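Long-range contact in SusD superfamily protein (Parabacteroides distasonis, PDB 3OTN), which probably binds carbohydrate or other nutrients at the cell outer membrane: residues L70-Q84 against V455-E469. Numbering follows the deposited sequence. Where two conformers were deposited one is given.
Sequences LLVSDRSLYIEDWWQ and VYTETQLLFPIPLSE. With EDO (1,2-ethanediol), chain L; ACT (acetate ion), chain E.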
ATOM      1  N   LEU A  70      -0.065  -3.648 -22.157  1.00 30.15           N
ATOM      2  CA  LEU A  70      -0.090  -5.056 -21.770  1.00 30.75           C
ATOM      3  C   LEU A  70       1.110  -5.807 -22.372  1.00 31.21           C
ATOM      4  O   LEU A  70       0.959  -6.867 -22.990  1.00 34.92           O
ATOM      5  CB  LEU A  70      -1.438  -5.691 -22.125  1.00 30.78           C
ATOM      6  CG  LEU A  70      -2.406  -5.907 -20.959  1.00 37.50           C
ATOM      7  CD1 LEU A  70      -2.682  -4.667 -20.166  1.00 37.37           C
ATOM      8  CD2 LEU A  70      -3.698  -6.506 -21.519  1.00 36.89           C
ATOM      9  N   LEU A  71       2.292  -5.211 -22.222  1.00 27.87           N
ATOM     10  CA  LEU A  71       3.562  -5.800 -22.636  1.00 28.95           C
ATOM     11  C   LEU A  71       4.574  -5.867 -21.491  1.00 25.38           C
ATOM     12  O   LEU A  71       5.764  -5.933 -21.728  1.00 26.93           O
ATOM     13  CB  LEU A  71       4.183  -4.975 -23.765  1.00 31.49           C
ATOM     14  CG  LEU A  71       3.378  -4.861 -25.050  1.00 35.68           C
ATOM     15  CD1 LEU A  71       4.208  -4.064 -26.064  1.00 38.47           C
ATOM     16  CD2 LEU A  71       3.028  -6.258 -25.564  1.00 30.45           C
ATOM     17  N   VAL A  72       4.092  -5.845 -20.267  1.00 21.16           N
ATOM     18  CA  VAL A  72       4.904  -6.094 -19.096  1.00 20.00           C
ATOM     19  C   VAL A  72       5.670  -7.424 -19.287  1.00 23.89           C
ATOM     20  O   VAL A  72       5.114  -8.421 -19.811  1.00 23.19           O
ATOM     21  CB  VAL A  72       4.028  -6.072 -17.824  1.00 22.11           C
ATOM     22  CG1 VAL A  72       4.800  -6.546 -16.575  1.00 19.55           C
ATOM     23  CG2 VAL A  72       3.510  -4.640 -17.585  1.00 24.28           C
ATOM     24  N   SER A  73       6.954  -7.396 -18.934  1.00 21.59           N
ATOM     25  CA  SER A  73       7.864  -8.537 -19.154  1.00 23.18           C
ATOM     26  C   SER A  73       8.780  -8.701 -17.954  1.00 21.31           C
ATOM     27  O   SER A  73       8.747  -7.884 -17.001  1.00 19.59           O
ATOM     28  CB  SER A  73       8.714  -8.319 -20.417  1.00 24.80           C
ATOM     29  OG  SER A  73       9.765  -7.392 -20.188  1.00 23.88           O
ATOM     30  N   ASP A  74       9.619  -9.737 -18.008  1.00 20.31           N
ATOM     31  CA  ASP A  74      10.609  -9.957 -16.949  1.00 20.02           C
ATOM     32  C   ASP A  74      11.680  -8.851 -16.889  1.00 20.87           C
ATOM     33  O   ASP A  74      12.437  -8.803 -15.948  1.00 21.10           O
ATOM     34  CB  ASP A  74      11.246 -11.354 -17.073  1.00 21.01           C
ATOM     35  CG  ASP A  74      11.868 -11.611 -18.413  1.00 27.22           C
ATOM     36  OD1 ASP A  74      12.002 -10.657 -19.234  1.00 24.02           O
ATOM     37  OD2 ASP A  74      12.199 -12.798 -18.649  1.00 29.53           O
ATOM     38  N   ARG A  75      11.743  -7.993 -17.905  1.00 21.61           N
ATOM     39  CA  ARG A  75      12.611  -6.806 -17.916  1.00 24.78           C
ATOM     40  C   ARG A  75      11.903  -5.504 -17.479  1.00 24.06           C
ATOM     41  O   ARG A  75      12.541  -4.458 -17.432  1.00 21.70           O
ATOM     42  CB  ARG A  75      13.186  -6.585 -19.310  1.00 22.64           C
ATOM     43  CG  ARG A  75      14.218  -7.587 -19.699  1.00 23.59           C
ATOM     44  CD  ARG A  75      14.603  -7.385 -21.163  1.00 23.75           C
ATOM     45  NE  ARG A  75      15.571  -8.385 -21.563  1.00 34.41           N
ATOM     46  CZ  ARG A  75      16.873  -8.345 -21.290  1.00 28.68           C
ATOM     47  NH1 ARG A  75      17.419  -7.315 -20.641  1.00 29.55           N
ATOM     48  NH2 ARG A  75      17.646  -9.325 -21.728  1.00 28.12           N
ATOM     49  N   SER A  76      10.612  -5.543 -17.172  1.00 21.59           N
ATOM     50  CA  SER A  76       9.917  -4.301 -16.742  1.00 22.98           C
ATOM     51  C   SER A  76      10.500  -3.700 -15.453  1.00 21.68           C
ATOM     52  O   SER A  76      11.152  -4.366 -14.652  1.00 22.77           O
ATOM     53  CB  SER A  76       8.419  -4.543 -16.619  1.00 23.51           C
ATOM     54  OG  SER A  76       7.875  -4.776 -17.934  1.00 24.90           O
ATOM     55  N   LEU A  77      10.296  -2.411 -15.284  1.00 22.53           N
ATOM     56  CA  LEU A  77      10.726  -1.717 -14.092  1.00 21.81           C
ATOM     57  C   LEU A  77       9.994  -2.162 -12.828  1.00 22.39           C
ATOM     58  O   LEU A  77       8.947  -2.834 -12.876  1.00 22.05           O
ATOM     59  CB  LEU A  77      10.563  -0.203 -14.302  1.00 22.07           C
ATOM     60  CG  LEU A  77      11.387   0.444 -15.421  1.00 25.71           C
ATOM     61  CD1 LEU A  77      11.068   1.914 -15.525  1.00 33.98           C
ATOM     62  CD2 LEU A  77      12.886   0.212 -15.195  1.00 24.21           C
ATOM     63  N   TYR A  78      10.560  -1.760 -11.689  1.00 22.67           N
ATOM     64  CA  TYR A  78       9.999  -1.930 -10.335  1.00 19.40           C
ATOM     65  C   TYR A  78      10.082  -3.320  -9.753  1.00 19.06           C
ATOM     66  O   TYR A  78      10.335  -3.465  -8.561  1.00 22.48           O
ATOM     67  CB  TYR A  78       8.556  -1.393 -10.237  1.00 20.56           C
ATOM     68  CG  TYR A  78       8.355  -0.138 -11.030  1.00 16.15           C
ATOM     69  CD1 TYR A  78       9.140   0.969 -10.778  1.00 21.27           C
ATOM     70  CD2 TYR A  78       7.443  -0.073 -12.095  1.00 21.64           C
ATOM     71  CE1 TYR A  78       9.032   2.116 -11.524  1.00 22.59           C
ATOM     72  CE2 TYR A  78       7.312   1.119 -12.870  1.00 20.83           C
ATOM     73  CZ  TYR A  78       8.121   2.210 -12.559  1.00 24.48           C
ATOM     74  OH  TYR A  78       8.070   3.407 -13.273  1.00 25.46           O
ATOM     75  N   ILE A  79       9.800  -4.350 -10.555  1.00 20.85           N
ATOM     76  CA  ILE A  79       9.745  -5.702 -10.063  1.00 19.25           C
ATOM     77  C   ILE A  79      11.092  -6.147  -9.415  1.00 20.16           C
ATOM     78  O   ILE A  79      11.083  -6.859  -8.419  1.00 19.26           O
ATOM     79  CB  ILE A  79       9.234  -6.732 -11.133  1.00 23.39           C
ATOM     80  CG1 ILE A  79      10.163  -6.777 -12.355  1.00 21.41           C
ATOM     81  CG2 ILE A  79       7.750  -6.434 -11.535  1.00 17.83           C
ATOM     82  CD1 ILE A  79       9.732  -7.733 -13.422  1.00 17.10           C
ATOM     83  N   GLU A  80      12.231  -5.725  -9.957  1.00 18.98           N
ATOM     84  CA  GLU A  80      13.534  -6.056  -9.359  0.50 19.58           C
ATOM     85  C   GLU A  80      13.670  -5.487  -7.958  1.00 19.41           C
ATOM     86  O   GLU A  80      14.164  -6.156  -7.056  1.00 17.67           O
ATOM     87  CB  GLU A  80      14.698  -5.518 -10.209  0.50 21.14           C
ATOM     88  CG  GLU A  80      15.050  -6.413 -11.327  0.50 15.88           C
ATOM     89  CD  GLU A  80      16.065  -5.812 -12.270  0.50 20.98           C
ATOM     90  OE1 GLU A  80      15.744  -4.805 -12.954  0.50 20.98           O
ATOM     91  OE2 GLU A  80      17.156  -6.399 -12.354  0.50 14.18           O
ATOM     92  N   ASP A  81      13.251  -4.232  -7.798  1.00 17.26           N
ATOM     93  CA  ASP A  81      13.386  -3.514  -6.520  1.00 21.19           C
ATOM     94  C   ASP A  81      12.518  -4.181  -5.457  1.00 20.14           C
ATOM     95  O   ASP A  81      12.945  -4.371  -4.325  1.00 15.53           O
ATOM     96  CB  ASP A  81      12.976  -2.041  -6.691  1.00 19.11           C
ATOM     97  CG  ASP A  81      13.727  -1.368  -7.841  1.00 26.27           C
ATOM     98  OD1 ASP A  81      14.824  -0.866  -7.587  1.00 25.43           O
ATOM     99  OD2 ASP A  81      13.261  -1.427  -9.000  1.00 29.11           O
ATOM    100  N   TRP A  82      11.302  -4.535  -5.856  1.00 19.09           N
ATOM    101  CA  TRP A  82      10.374  -5.170  -4.954  1.00 18.72           C
ATOM    102  C   TRP A  82      10.884  -6.528  -4.514  1.00 20.26           C
ATOM    103  O   TRP A  82      10.848  -6.817  -3.326  1.00 20.19           O
ATOM    104  CB  TRP A  82       8.977  -5.311  -5.546  1.00 18.22           C
ATOM    105  CG  TRP A  82       8.116  -4.107  -5.429  1.00 13.52           C
ATOM    106  CD1 TRP A  82       7.882  -3.163  -6.388  1.00 18.42           C
ATOM    107  CD2 TRP A  82       7.321  -3.744  -4.311  1.00 15.81           C
ATOM    108  NE1 TRP A  82       7.005  -2.211  -5.924  1.00 20.06           N
ATOM    109  CE2 TRP A  82       6.646  -2.545  -4.643  1.00 22.21           C
ATOM    110  CE3 TRP A  82       7.123  -4.298  -3.053  1.00 13.60           C
ATOM    111  CZ2 TRP A  82       5.763  -1.909  -3.762  1.00 19.62           C
ATOM    112  CZ3 TRP A  82       6.260  -3.648  -2.160  1.00 20.31           C
ATOM    113  CH2 TRP A  82       5.571  -2.482  -2.539  1.00 17.90           C
ATOM    114  N   TRP A  83      11.376  -7.335  -5.454  1.00 17.84           N
ATOM    115  CA  TRP A  83      11.900  -8.665  -5.106  1.00 19.29           C
ATOM    116  C   TRP A  83      13.150  -8.595  -4.216  1.00 17.57           C
ATOM    117  O   TRP A  83      13.206  -9.209  -3.187  1.00 18.76           O
ATOM    118  CB  TRP A  83      12.241  -9.439  -6.379  1.00 18.73           C
ATOM    119  CG  TRP A  83      12.660 -10.848  -6.165  1.00 17.53           C
ATOM    120  CD1 TRP A  83      13.912 -11.300  -5.872  1.00 15.90           C
ATOM    121  CD2 TRP A  83      11.836 -11.989  -6.276  1.00 16.37           C
ATOM    122  NE1 TRP A  83      13.919 -12.672  -5.776  1.00 22.14           N
ATOM    123  CE2 TRP A  83      12.649 -13.129  -6.005  1.00 18.05           C
ATOM    124  CE3 TRP A  83      10.474 -12.177  -6.547  1.00 18.74           C
ATOM    125  CZ2 TRP A  83      12.140 -14.431  -6.023  1.00 21.34           C
ATOM    126  CZ3 TRP A  83       9.958 -13.489  -6.559  1.00 21.34           C
ATOM    127  CH2 TRP A  83      10.800 -14.593  -6.312  1.00 22.35           C
ATOM    128  N   GLN A  84      14.144  -7.854  -4.651  1.00 20.65           N
ATOM    129  CA  GLN A  84      15.424  -7.784  -3.942  1.00 21.99           C
ATOM    130  C   GLN A  84      15.273  -7.177  -2.546  1.00 21.01           C
ATOM    131  O   GLN A  84      15.846  -7.709  -1.585  1.00 20.87           O
ATOM    132  CB  GLN A  84      16.447  -6.994  -4.747  1.00 22.16           C
ATOM    133  CG  GLN A  84      16.835  -7.647  -6.040  1.00 28.88           C
ATOM    134  CD  GLN A  84      17.789  -6.806  -6.894  1.00 42.42           C
ATOM    135  OE1 GLN A  84      18.219  -5.715  -6.502  1.00 44.01           O
ATOM    136  NE2 GLN A  84      18.134  -7.333  -8.066  1.00 51.95           N
ATOM    137  N   VAL A 455      -7.156  -6.024 -23.333  1.00 29.46           N
ATOM    138  CA  VAL A 455      -8.013  -6.940 -22.583  1.00 30.29           C
ATOM    139  C   VAL A 455      -7.191  -7.757 -21.590  1.00 26.78           C
ATOM    140  O   VAL A 455      -6.206  -8.397 -21.966  1.00 28.54           O
ATOM    141  CB  VAL A 455      -8.837  -7.865 -23.538  1.00 34.00           C
ATOM    142  CG1 VAL A 455      -9.668  -8.848 -22.724  1.00 30.02           C
ATOM    143  CG2 VAL A 455      -9.752  -7.019 -24.474  1.00 32.90           C
ATOM    144  N   TYR A 456      -7.575  -7.722 -20.313  1.00 25.43           N
ATOM    145  CA  TYR A 456      -6.857  -8.452 -19.268  1.00 23.02           C
ATOM    146  C   TYR A 456      -7.137  -9.946 -19.375  1.00 24.95           C
ATOM    147  O   TYR A 456      -8.266 -10.356 -19.690  1.00 23.47           O
ATOM    148  CB  TYR A 456      -7.223  -7.930 -17.877  1.00 26.15           C
ATOM    149  CG  TYR A 456      -6.633  -6.566 -17.508  1.00 25.54           C
ATOM    150  CD1 TYR A 456      -6.136  -5.688 -18.476  1.00 35.26           C
ATOM    151  CD2 TYR A 456      -6.610  -6.134 -16.194  1.00 25.52           C
ATOM    152  CE1 TYR A 456      -5.623  -4.444 -18.126  1.00 34.04           C
ATOM    153  CE2 TYR A 456      -6.101  -4.872 -15.833  1.00 24.61           C
ATOM    154  CZ  TYR A 456      -5.630  -4.030 -16.805  1.00 32.31           C
ATOM    155  OH  TYR A 456      -5.150  -2.795 -16.482  1.00 32.00           O
ATOM    156  N   THR A 457      -6.089 -10.737 -19.161  1.00 23.04           N
ATOM    157  CA  THR A 457      -6.143 -12.178 -19.156  1.00 22.75           C
ATOM    158  C   THR A 457      -5.614 -12.712 -17.825  1.00 23.84           C
ATOM    159  O   THR A 457      -5.240 -11.931 -16.920  1.00 27.31           O
ATOM    160  CB  THR A 457      -5.294 -12.742 -20.305  1.00 24.07           C
ATOM    161  OG1 THR A 457      -3.887 -12.599 -20.012  1.00 22.86           O
ATOM    162  CG2 THR A 457      -5.651 -12.061 -21.661  1.00 26.86           C
ATOM    163  N   GLU A 458      -5.544 -14.039 -17.701  1.00 25.32           N
ATOM    164  CA  GLU A 458      -4.954 -14.700 -16.532  0.50 26.74           C
ATOM    165  C   GLU A 458      -3.513 -14.201 -16.237  1.00 24.05           C
ATOM    166  O   GLU A 458      -3.085 -14.113 -15.070  1.00 23.12           O
ATOM    167  CB  GLU A 458      -4.980 -16.230 -16.721  0.50 28.59           C
ATOM    168  CG  GLU A 458      -6.385 -16.884 -16.752  0.50 32.59           C
ATOM    169  CD  GLU A 458      -7.110 -16.875 -18.124  0.50 32.39           C
ATOM    170  OE1 GLU A 458      -6.657 -16.240 -19.120  0.50 25.86           O
ATOM    171  OE2 GLU A 458      -8.173 -17.513 -18.179  0.50 30.09           O
ATOM    172  N   THR A 459      -2.766 -13.878 -17.290  1.00 24.40           N
ATOM    173  CA  THR A 459      -1.391 -13.365 -17.164  1.00 21.05           C
ATOM    174  C   THR A 459      -1.253 -12.161 -16.233  1.00 24.02           C
ATOM    175  O   THR A 459      -0.337 -12.121 -15.394  1.00 20.91           O
ATOM    176  CB  THR A 459      -0.830 -13.010 -18.553  1.00 23.08           C
ATOM    177  OG1 THR A 459      -0.908 -14.172 -19.378  1.00 22.73           O
ATOM    178  CG2 THR A 459       0.611 -12.514 -18.492  1.00 19.85           C
ATOM    179  N   GLN A 460      -2.194 -11.220 -16.348  1.00 23.88           N
ATOM    180  CA  GLN A 460      -2.131  -9.949 -15.617  1.00 24.56           C
ATOM    181  C   GLN A 460      -2.451 -10.099 -14.119  1.00 25.25           C
ATOM    182  O   GLN A 460      -2.226  -9.163 -13.362  1.00 21.42           O
ATOM    183  CB  GLN A 460      -3.046  -8.902 -16.242  1.00 20.30           C
ATOM    184  CG  GLN A 460      -2.531  -8.271 -17.542  1.00 24.23           C
ATOM    185  CD  GLN A 460      -2.535  -9.212 -18.733  1.00 25.26           C
ATOM    186  OE1 GLN A 460      -3.487  -9.981 -18.948  1.00 24.17           O
ATOM    187  NE2 GLN A 460      -1.473  -9.144 -19.532  1.00 23.08           N
ATOM    188  N   LEU A 461      -2.950 -11.272 -13.702  1.00 22.42           N
ATOM    189  CA  LEU A 461      -3.161 -11.555 -12.267  1.00 22.26           C
ATOM    190  C   LEU A 461      -1.879 -11.517 -11.402  1.00 22.49           C
ATOM    191  O   LEU A 461      -1.966 -11.346 -10.178  1.00 22.00           O
ATOM    192  CB  LEU A 461      -3.832 -12.923 -12.087  1.00 23.08           C
ATOM    193  CG  LEU A 461      -5.278 -13.067 -12.599  1.00 24.09           C
ATOM    194  CD1 LEU A 461      -5.697 -14.541 -12.584  1.00 22.10           C
ATOM    195  CD2 LEU A 461      -6.234 -12.203 -11.811  1.00 25.91           C
ATOM    196  N   LEU A 462      -0.715 -11.707 -12.027  1.00 20.15           N
ATOM    197  CA  LEU A 462       0.568 -11.639 -11.330  1.00 20.11           C
ATOM    198  C   LEU A 462       1.572 -10.851 -12.155  1.00 18.67           C
ATOM    199  O   LEU A 462       1.396 -10.682 -13.359  1.00 18.11           O
ATOM    200  CB  LEU A 462       1.115 -13.053 -11.088  1.00 21.31           C
ATOM    201  CG  LEU A 462       0.317 -13.932 -10.127  1.00 20.15           C
ATOM    202  CD1 LEU A 462       0.836 -15.375 -10.140  1.00 22.11           C
ATOM    203  CD2 LEU A 462       0.318 -13.370  -8.707  1.00 21.30           C
ATOM    204  N   PHE A 463       2.610 -10.359 -11.485  1.00 20.35           N
ATOM    205  CA  PHE A 463       3.744  -9.738 -12.137  1.00 18.42           C
ATOM    206  C   PHE A 463       4.819 -10.784 -12.341  1.00 19.44           C
ATOM    207  O   PHE A 463       4.850 -11.788 -11.632  1.00 18.58           O
ATOM    208  CB  PHE A 463       4.282  -8.532 -11.343  1.00 17.82           C
ATOM    209  CG  PHE A 463       3.400  -7.322 -11.448  1.00 18.83           C
ATOM    210  CD1 PHE A 463       3.292  -6.629 -12.660  1.00 23.98           C
ATOM    211  CD2 PHE A 463       2.677  -6.876 -10.375  1.00 25.62           C
ATOM    212  CE1 PHE A 463       2.468  -5.542 -12.778  1.00 25.77           C
ATOM    213  CE2 PHE A 463       1.846  -5.756 -10.503  1.00 25.53           C
ATOM    214  CZ  PHE A 463       1.758  -5.102 -11.674  1.00 22.36           C
ATOM    215  N   PRO A 464       5.714 -10.550 -13.313  1.00 20.30           N
ATOM    216  CA  PRO A 464       6.735 -11.545 -13.597  1.00 21.79           C
ATOM    217  C   PRO A 464       7.822 -11.585 -12.534  1.00 20.54           C
ATOM    218  O   PRO A 464       8.114 -10.559 -11.876  1.00 19.53           O
ATOM    219  CB  PRO A 464       7.366 -11.052 -14.924  1.00 23.18           C
ATOM    220  CG  PRO A 464       6.692  -9.828 -15.291  1.00 23.47           C
ATOM    221  CD  PRO A 464       5.835  -9.365 -14.182  1.00 21.83           C
ATOM    222  N   ILE A 465       8.455 -12.736 -12.420  1.00 22.21           N
ATOM    223  CA  ILE A 465       9.673 -12.862 -11.640  1.00 20.13           C
ATOM    224  C   ILE A 465      10.714 -12.137 -12.493  1.00 18.11           C
ATOM    225  O   ILE A 465      10.757 -12.362 -13.681  1.00 18.28           O
ATOM    226  CB  ILE A 465      10.080 -14.320 -11.431  1.00 22.81           C
ATOM    227  CG1 ILE A 465       8.918 -15.166 -10.859  1.00 25.33           C
ATOM    228  CG2 ILE A 465      11.311 -14.403 -10.535  1.00 24.96           C
ATOM    229  CD1 ILE A 465       8.203 -14.576  -9.631  1.00 21.06           C
ATOM    230  N   PRO A 466      11.525 -11.241 -11.899  1.00 19.29           N
ATOM    231  CA  PRO A 466      12.539 -10.492 -12.669  1.00 19.39           C
ATOM    232  C   PRO A 466      13.555 -11.355 -13.378  1.00 22.83           C
ATOM    233  O   PRO A 466      14.050 -12.327 -12.803  1.00 19.63           O
ATOM    234  CB  PRO A 466      13.273  -9.688 -11.589  1.00 21.93           C
ATOM    235  CG  PRO A 466      12.365  -9.555 -10.509  1.00 22.61           C
ATOM    236  CD  PRO A 466      11.482 -10.784 -10.498  1.00 21.38           C
ATOM    237  N   LEU A 467      13.889 -10.964 -14.600  1.00 21.58           N
ATOM    238  CA  LEU A 467      14.849 -11.660 -15.395  1.00 23.56           C
ATOM    239  C   LEU A 467      16.163 -11.794 -14.644  1.00 24.39           C
ATOM    240  O   LEU A 467      16.733 -12.862 -14.662  1.00 22.96           O
ATOM    241  CB  LEU A 467      15.109 -10.942 -16.724  1.00 23.46           C
ATOM    242  CG  LEU A 467      16.084 -11.651 -17.681  1.00 22.62           C
ATOM    243  CD1 LEU A 467      15.635 -13.078 -17.980  1.00 25.63           C
ATOM    244  CD2 LEU A 467      16.247 -10.827 -18.989  1.00 27.61           C
ATOM    245  N   SER A 468      16.629 -10.733 -13.969  1.00 22.43           N
ATOM    246  CA  SER A 468      17.888 -10.830 -13.242  1.00 22.13           C
ATOM    247  C   SER A 468      17.912 -11.983 -12.215  1.00 21.42           C
ATOM    248  O   SER A 468      18.924 -12.695 -12.080  1.00 22.77           O
ATOM    249  CB  SER A 468      18.220  -9.503 -12.525  1.00 21.31           C
ATOM    250  OG  SER A 468      17.214  -9.180 -11.604  1.00 25.58           O
ATOM    251  N   GLU A 469      16.815 -12.138 -11.484  1.00 19.94           N
ATOM    252  CA  GLU A 469      16.674 -13.199 -10.479  1.00 21.65           C
ATOM    253  C   GLU A 469      16.668 -14.588 -11.106  1.00 22.20           C
ATOM    254  O   GLU A 469      17.346 -15.485 -10.607  1.00 23.40           O
ATOM    255  CB  GLU A 469      15.408 -12.990  -9.677  1.00 22.16           C
ATOM    256  CG  GLU A 469      15.433 -11.714  -8.831  1.00 26.01           C
ATOM    257  CD  GLU A 469      16.543 -11.713  -7.763  1.00 27.55           C
ATOM    258  OE1 GLU A 469      16.915 -12.797  -7.219  1.00 29.42           O
ATOM    259  OE2 GLU A 469      17.028 -10.623  -7.460  1.00 28.67           O
TER
HETATM  260  C1  EDO L 613       2.503 -10.041 -20.887  1.00 33.57           C
HETATM  261  O1  EDO L 613       2.597  -8.654 -20.584  1.00 28.50           O
HETATM  262  C2  EDO L 613       2.366 -10.198 -22.384  1.00 36.98           C
HETATM  263  O2  EDO L 613       1.068  -9.722 -22.716  1.00 35.36           O
HETATM  264  C   ACT E 603      15.412 -15.045  -3.530  1.00 44.44           C
HETATM  265  O   ACT E 603      15.184 -15.165  -4.763  1.00 39.80           O
HETATM  266  OXT ACT E 603      16.416 -14.384  -3.114  1.00 43.59           O
HETATM  267  CH3 ACT E 603      14.494 -15.676  -2.562  1.00 43.32           C
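Pro-466 pushes its ring against the first turn of helix 79-100, CG lying 4.0 Å from Ile-79 CG1 while CB rests on the CG methylene of Glu-80. Ile-79 answers as the opposing bump: its CD1 slips in beside the carbonyl of Pro-464, and its CG2 reaches the CB of Phe-463. Next along, Val-72 CG1, opposite the backbone N (chi1 171°), rests against the Pro-464 ring, 3.8 Å from its CD, and meets the edge of the Phe-463 ring nearby. At the far end Leu-70 drops into a hollow walled by Tyr-456, Gln-460 and the Val-455 carbonyl, CD1 coming 3.6 Å from Tyr-456 CE1. Trp-83 lies flat under Glu-469, whose CG makes a CH-pi contact 3.7 Å from the centroid of the five-membered ring; Ile-465 CD1 touches CZ3. Leu-467 CD2 sits over one face of the Arg-75 guanidinium. Leu-467 N bonds to Asp-74 O at 2.9 Å, nearly straight at 169°; in the conformer given, Ser-468 OG also donates to Glu-80 OE2. Apolar shape thus fits the approach to helix 467-472 against the loop and first turns of helix 79-100, while Asp-74 O takes up that C-terminal helix's first N-H, just after Pro-466 at the N-cap.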